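Local structure of geranyltranstransferase (Marinomonas sp. MED121, 4F62) at residues S64-H78 / L184-T196. The protein probably condenses isopentenyl diphosphate with allylic diphosphates to build polyprenyl diphosphates, as an all-helical isoprenoid synthase resembling farnesyl-diphosphate synthases. Residues are numbered along the deposited sequence; the frame is centred on the assembly and turned at random.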
loop_
_atom_site.group_PDB
_atom_site.type_symbol
_atom_site.label_atom_id
_atom_site.label_comp_id
_atom_site.label_asym_id
_atom_site.label_seq_id
_atom_site.Cartn_x
_atom_site.Cartn_y
_atom_site.Cartn_z
ATOM N N SER A 64 21.120 -8.482 4.075
ATOM C CA SER A 64 21.192 -7.243 4.837
ATOM C C SER A 64 19.841 -6.917 5.440
ATOM O O SER A 64 18.865 -7.610 5.173
ATOM C CB SER A 64 21.605 -6.090 3.918
ATOM O OG SER A 64 22.919 -6.285 3.444
ATOM N N SER A 65 19.783 -5.852 6.237
ATOM C CA SER A 65 18.530 -5.462 6.869
ATOM C C SER A 65 17.451 -5.167 5.825
ATOM O O SER A 65 16.290 -5.553 6.004
ATOM C CB SER A 65 18.737 -4.278 7.825
ATOM O OG SER A 65 19.144 -3.122 7.119
ATOM N N LEU A 66 17.827 -4.520 4.720
ATOM C CA LEU A 66 16.857 -4.271 3.649
ATOM C C LEU A 66 16.493 -5.537 2.873
ATOM O O LEU A 66 15.494 -5.555 2.155
ATOM C CB LEU A 66 17.307 -3.151 2.686
ATOM C CG LEU A 66 17.332 -1.726 3.273
ATOM C CD1 LEU A 66 17.833 -0.712 2.249
ATOM C CD2 LEU A 66 15.953 -1.322 3.764
ATOM N N THR A 67 17.283 -6.598 2.998
ATOM C CA THR A 67 16.858 -7.869 2.404
ATOM C C THR A 67 15.713 -8.442 3.234
ATOM O O THR A 67 14.724 -8.966 2.697
ATOM C CB THR A 67 17.993 -8.913 2.396
ATOM O OG1 THR A 67 19.214 -8.312 1.948
ATOM C CG2 THR A 67 17.628 -10.064 1.487
ATOM N N ASP A 68 15.874 -8.373 4.557
ATOM C CA ASP A 68 14.793 -8.728 5.480
ATOM C C ASP A 68 13.540 -7.899 5.214
ATOM O O ASP A 68 12.437 -8.446 5.114
ATOM C CB ASP A 68 15.229 -8.530 6.938
ATOM C CG ASP A 68 16.111 -9.652 7.437
ATOM O OD1 ASP A 68 15.890 -10.819 7.031
ATOM O OD2 ASP A 68 17.032 -9.365 8.223
ATOM N N ALA A 69 13.707 -6.582 5.096
ATOM C CA ALA A 69 12.561 -5.712 4.819
ATOM C C ALA A 69 11.878 -6.073 3.497
ATOM O O ALA A 69 10.642 -6.103 3.396
ATOM C CB ALA A 69 12.994 -4.245 4.825
ATOM N N SER A 70 12.671 -6.377 2.477
ATOM C CA SER A 70 12.091 -6.756 1.178
ATOM C C SER A 70 11.357 -8.085 1.231
ATOM O O SER A 70 10.240 -8.225 0.688
ATOM C CB SER A 70 13.184 -6.840 0.108
ATOM O OG SER A 70 13.864 -5.596 -0.022
ATOM N N ALA A 71 12.002 -9.077 1.848
ATOM C CA ALA A 71 11.431 -10.411 1.882
ATOM C C ALA A 71 10.114 -10.331 2.623
ATOM O O ALA A 71 9.113 -10.891 2.182
ATOM C CB ALA A 71 12.380 -11.387 2.581
ATOM N N ALA A 72 10.116 -9.598 3.735
ATOM C CA ALA A 72 8.922 -9.461 4.561
ATOM C C ALA A 72 7.837 -8.669 3.837
ATOM O O ALA A 72 6.658 -9.021 3.915
ATOM C CB ALA A 72 9.273 -8.784 5.887
ATOM N N ALA A 73 8.233 -7.605 3.130
ATOM C CA ALA A 73 7.279 -6.779 2.386
ATOM C C ALA A 73 6.627 -7.585 1.278
ATOM O O ALA A 73 5.408 -7.522 1.080
ATOM C CB ALA A 73 7.952 -5.535 1.791
ATOM N N LEU A 74 7.444 -8.333 0.546
ATOM C CA LEU A 74 6.931 -9.174 -0.539
ATOM C C LEU A 74 5.969 -10.229 0.007
ATOM O O LEU A 74 4.926 -10.504 -0.592
ATOM C CB LEU A 74 8.092 -9.858 -1.273
ATOM C CG LEU A 74 8.889 -8.898 -2.163
ATOM C CD1 LEU A 74 10.272 -9.452 -2.409
ATOM C CD2 LEU A 74 8.168 -8.695 -3.481
ATOM N N GLU A 75 6.308 -10.821 1.148
ATOM C CA GLU A 75 5.415 -11.822 1.731
ATOM C C GLU A 75 4.092 -11.180 2.180
ATOM O O GLU A 75 3.028 -11.797 2.078
ATOM C CB GLU A 75 6.096 -12.564 2.895
ATOM C CG GLU A 75 5.271 -13.719 3.439
ATOM C CD GLU A 75 5.125 -14.883 2.438
ATOM O OE1 GLU A 75 5.883 -14.933 1.444
ATOM O OE2 GLU A 75 4.257 -15.770 2.654
ATOM N N SER A 76 4.159 -9.935 2.653
ATOM C CA SER A 76 2.950 -9.225 3.089
ATOM C C SER A 76 2.043 -8.890 1.924
ATOM O O SER A 76 0.821 -9.021 2.026
ATOM C CB SER A 76 3.278 -7.945 3.878
ATOM O OG SER A 76 3.907 -8.298 5.098
ATOM N N ILE A 77 2.639 -8.442 0.824
ATOM C CA ILE A 77 1.880 -8.206 -0.395
ATOM C C ILE A 77 1.204 -9.509 -0.854
ATOM O O ILE A 77 -0.004 -9.536 -1.115
ATOM C CB ILE A 77 2.768 -7.643 -1.522
ATOM C CG1 ILE A 77 3.210 -6.219 -1.159
ATOM C CG2 ILE A 77 2.000 -7.621 -2.842
ATOM C CD1 ILE A 77 2.027 -5.235 -0.971
ATOM N N HIS A 78 1.985 -10.583 -0.925
ATOM C CA HIS A 78 1.481 -11.881 -1.351
ATOM C C HIS A 78 0.323 -12.315 -0.448
ATOM O O HIS A 78 -0.740 -12.735 -0.935
ATOM C CB HIS A 78 2.619 -12.909 -1.328
ATOM C CG HIS A 78 2.189 -14.299 -1.680
ATOM N ND1 HIS A 78 1.565 -14.607 -2.872
ATOM C CD2 HIS A 78 2.293 -15.459 -0.997
ATOM C CE1 HIS A 78 1.299 -15.902 -2.904
ATOM N NE2 HIS A 78 1.737 -16.445 -1.776
ATOM N N LEU A 184 5.790 -10.253 -9.008
ATOM C CA LEU A 184 6.257 -10.358 -7.627
ATOM C C LEU A 184 7.431 -11.315 -7.517
ATOM O O LEU A 184 8.307 -11.142 -6.661
ATOM C CB LEU A 184 5.142 -10.811 -6.679
ATOM C CG LEU A 184 4.258 -9.798 -5.960
ATOM C CD1 LEU A 184 3.465 -10.522 -4.876
ATOM C CD2 LEU A 184 5.079 -8.640 -5.355
ATOM N N ILE A 185 7.439 -12.338 -8.369
ATOM C CA ILE A 185 8.570 -13.253 -8.419
ATOM C C ILE A 185 9.799 -12.486 -8.876
ATOM O O ILE A 185 10.889 -12.660 -8.343
ATOM C CB ILE A 185 8.316 -14.407 -9.424
ATOM C CG1 ILE A 185 7.148 -15.275 -8.952
ATOM C CG2 ILE A 185 9.574 -15.230 -9.624
ATOM C CD1 ILE A 185 7.350 -15.894 -7.583
ATOM N N LYS A 186 9.622 -11.640 -9.886
ATOM C CA LYS A 186 10.723 -10.808 -10.375
ATOM C C LYS A 186 11.150 -9.757 -9.340
ATOM O O LYS A 186 12.345 -9.464 -9.188
ATOM C CB LYS A 186 10.339 -10.125 -11.696
ATOM C CG LYS A 186 11.505 -9.418 -12.389
ATOM C CD LYS A 186 11.183 -9.092 -13.862
ATOM C CE LYS A 186 10.474 -7.753 -13.990
ATOM N NZ LYS A 186 11.120 -6.872 -15.015
ATOM N N ALA A 187 10.176 -9.181 -8.645
ATOM C CA ALA A 187 10.478 -8.212 -7.583
ATOM C C ALA A 187 11.328 -8.880 -6.506
ATOM O O ALA A 187 12.232 -8.263 -5.938
ATOM C CB ALA A 187 9.207 -7.669 -6.979
ATOM N N SER A 188 11.038 -10.148 -6.233
ATOM C CA SER A 188 11.793 -10.904 -5.230
ATOM C C SER A 188 13.286 -10.964 -5.552
ATOM O O SER A 188 14.120 -10.635 -4.705
ATOM C CB SER A 188 11.234 -12.324 -5.082
ATOM O OG SER A 188 9.911 -12.290 -4.575
ATOM N N VAL A 189 13.631 -11.388 -6.767
ATOM C CA VAL A 189 15.047 -11.485 -7.116
ATOM C C VAL A 189 15.668 -10.094 -7.297
ATOM O O VAL A 189 16.805 -9.875 -6.880
ATOM C CB VAL A 189 15.325 -12.402 -8.357
ATOM C CG1 VAL A 189 14.604 -13.748 -8.211
ATOM C CG2 VAL A 189 14.913 -11.715 -9.640
ATOM N N ARG A 190 14.925 -9.155 -7.892
ATOM C CA ARG A 190 15.455 -7.806 -8.106
ATOM C C ARG A 190 15.730 -7.098 -6.772
ATOM O O ARG A 190 16.819 -6.536 -6.541
ATOM C CB ARG A 190 14.513 -6.964 -8.998
ATOM C CG ARG A 190 14.448 -7.408 -10.465
ATOM C CD ARG A 190 13.474 -6.523 -11.275
ATOM N NE ARG A 190 13.860 -5.108 -11.224
ATOM C CZ ARG A 190 14.799 -4.564 -11.994
ATOM N NH1 ARG A 190 15.447 -5.311 -12.885
ATOM N NH2 ARG A 190 15.094 -3.277 -11.877
ATOM N N MET A 191 14.745 -7.127 -5.883
ATOM C CA MET A 191 14.898 -6.470 -4.589
ATOM C C MET A 191 15.950 -7.133 -3.711
ATOM O O MET A 191 16.687 -6.450 -3.017
ATOM C CB MET A 191 13.562 -6.390 -3.850
ATOM C CG MET A 191 12.527 -5.504 -4.564
ATOM S SD MET A 191 10.900 -5.683 -3.812
ATOM C CE MET A 191 11.097 -4.689 -2.328
ATOM N N GLY A 192 16.005 -8.462 -3.743
ATOM C CA GLY A 192 17.022 -9.188 -3.011
ATOM C C GLY A 192 18.412 -8.713 -3.379
ATOM O O GLY A 192 19.201 -8.339 -2.503
ATOM N N ALA A 193 18.703 -8.721 -4.678
ATOM C CA ALA A 193 20.004 -8.292 -5.199
ATOM C C ALA A 193 20.290 -6.816 -4.888
ATOM O O ALA A 193 21.370 -6.458 -4.390
ATOM C CB ALA A 193 20.053 -8.547 -6.698
ATOM N N LEU A 194 19.323 -5.952 -5.173
ATOM C CA LEU A 194 19.464 -4.525 -4.843
ATOM C C LEU A 194 19.723 -4.293 -3.353
ATOM O O LEU A 194 20.528 -3.440 -2.983
ATOM C CB LEU A 194 18.219 -3.740 -5.283
ATOM C CG LEU A 194 17.984 -3.553 -6.789
ATOM C CD1 LEU A 194 16.520 -3.209 -7.051
ATOM C CD2 LEU A 194 18.887 -2.438 -7.336
ATOM N N SER A 195 19.066 -5.071 -2.493
ATOM C CA SER A 195 19.145 -4.827 -1.050
ATOM C C SER A 195 20.562 -4.998 -0.522
ATOM O O SER A 195 20.863 -4.549 0.581
ATOM C CB SER A 195 18.202 -5.751 -0.273
ATOM O OG SER A 195 18.720 -7.072 -0.206
ATOM N N THR A 196 21.430 -5.630 -1.316
ATOM C CA THR A 196 22.843 -5.805 -0.929
ATOM C C THR A 196 23.662 -4.527 -1.063
ATOM O O THR A 196 24.734 -4.407 -0.464
ATOM C CB THR A 196 23.560 -6.851 -1.794
ATOM O OG1 THR A 196 23.691 -6.330 -3.122
ATOM C CG2 THR A 196 22.779 -8.157 -1.833
HETATM O O HOH W 1 20.355 -3.287 3.428
#
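Residues 65-78 and 184-194 run antiparallel, their helix axes 164° apart in direction and approaching to 8.8 Å, with Thr67 facing Ser195 at one end and Leu74 facing Ser188 farther along. The pair illustrates how a helix interface can be polar at one end and apolar at the other. At the polar end a hydrogen-bonded relay through two hydroxyls joins the two segments: the amide Ser64 N donates to Thr67 OG1, which donates to Ser195 OG over a short 2.5 Å, and Ser195 OG donates to Gly192 O. A torsion of 75° sets Ser195 OG between its own backbone N and carbonyl carbon, where it can serve both partners. One water bridges Leu66 N and Ser195 O. Midway, Ser70 OG hydrogen-bonds back to Leu66 O within its own helix, and the Met191 methyl CE packs against it, 3.7 Å from Ser70 OG. Leu74 is then a knob in the hole formed by Leu184, Ala187, Ser188 and Met191; its CD1 lies 3.5 Å from Ser188 CA, and its CD2 meets Leu184 CD2 at 3.6 Å. Leu184 CD1 extends the apolar patch to Ile77 CG2. This buried seam belongs to the all-helical isoprenoid synthase fold, where helix 48-60 packs against Leu74 and Ser188, and helix 134-148 against Ile77, Ala187 and Met191.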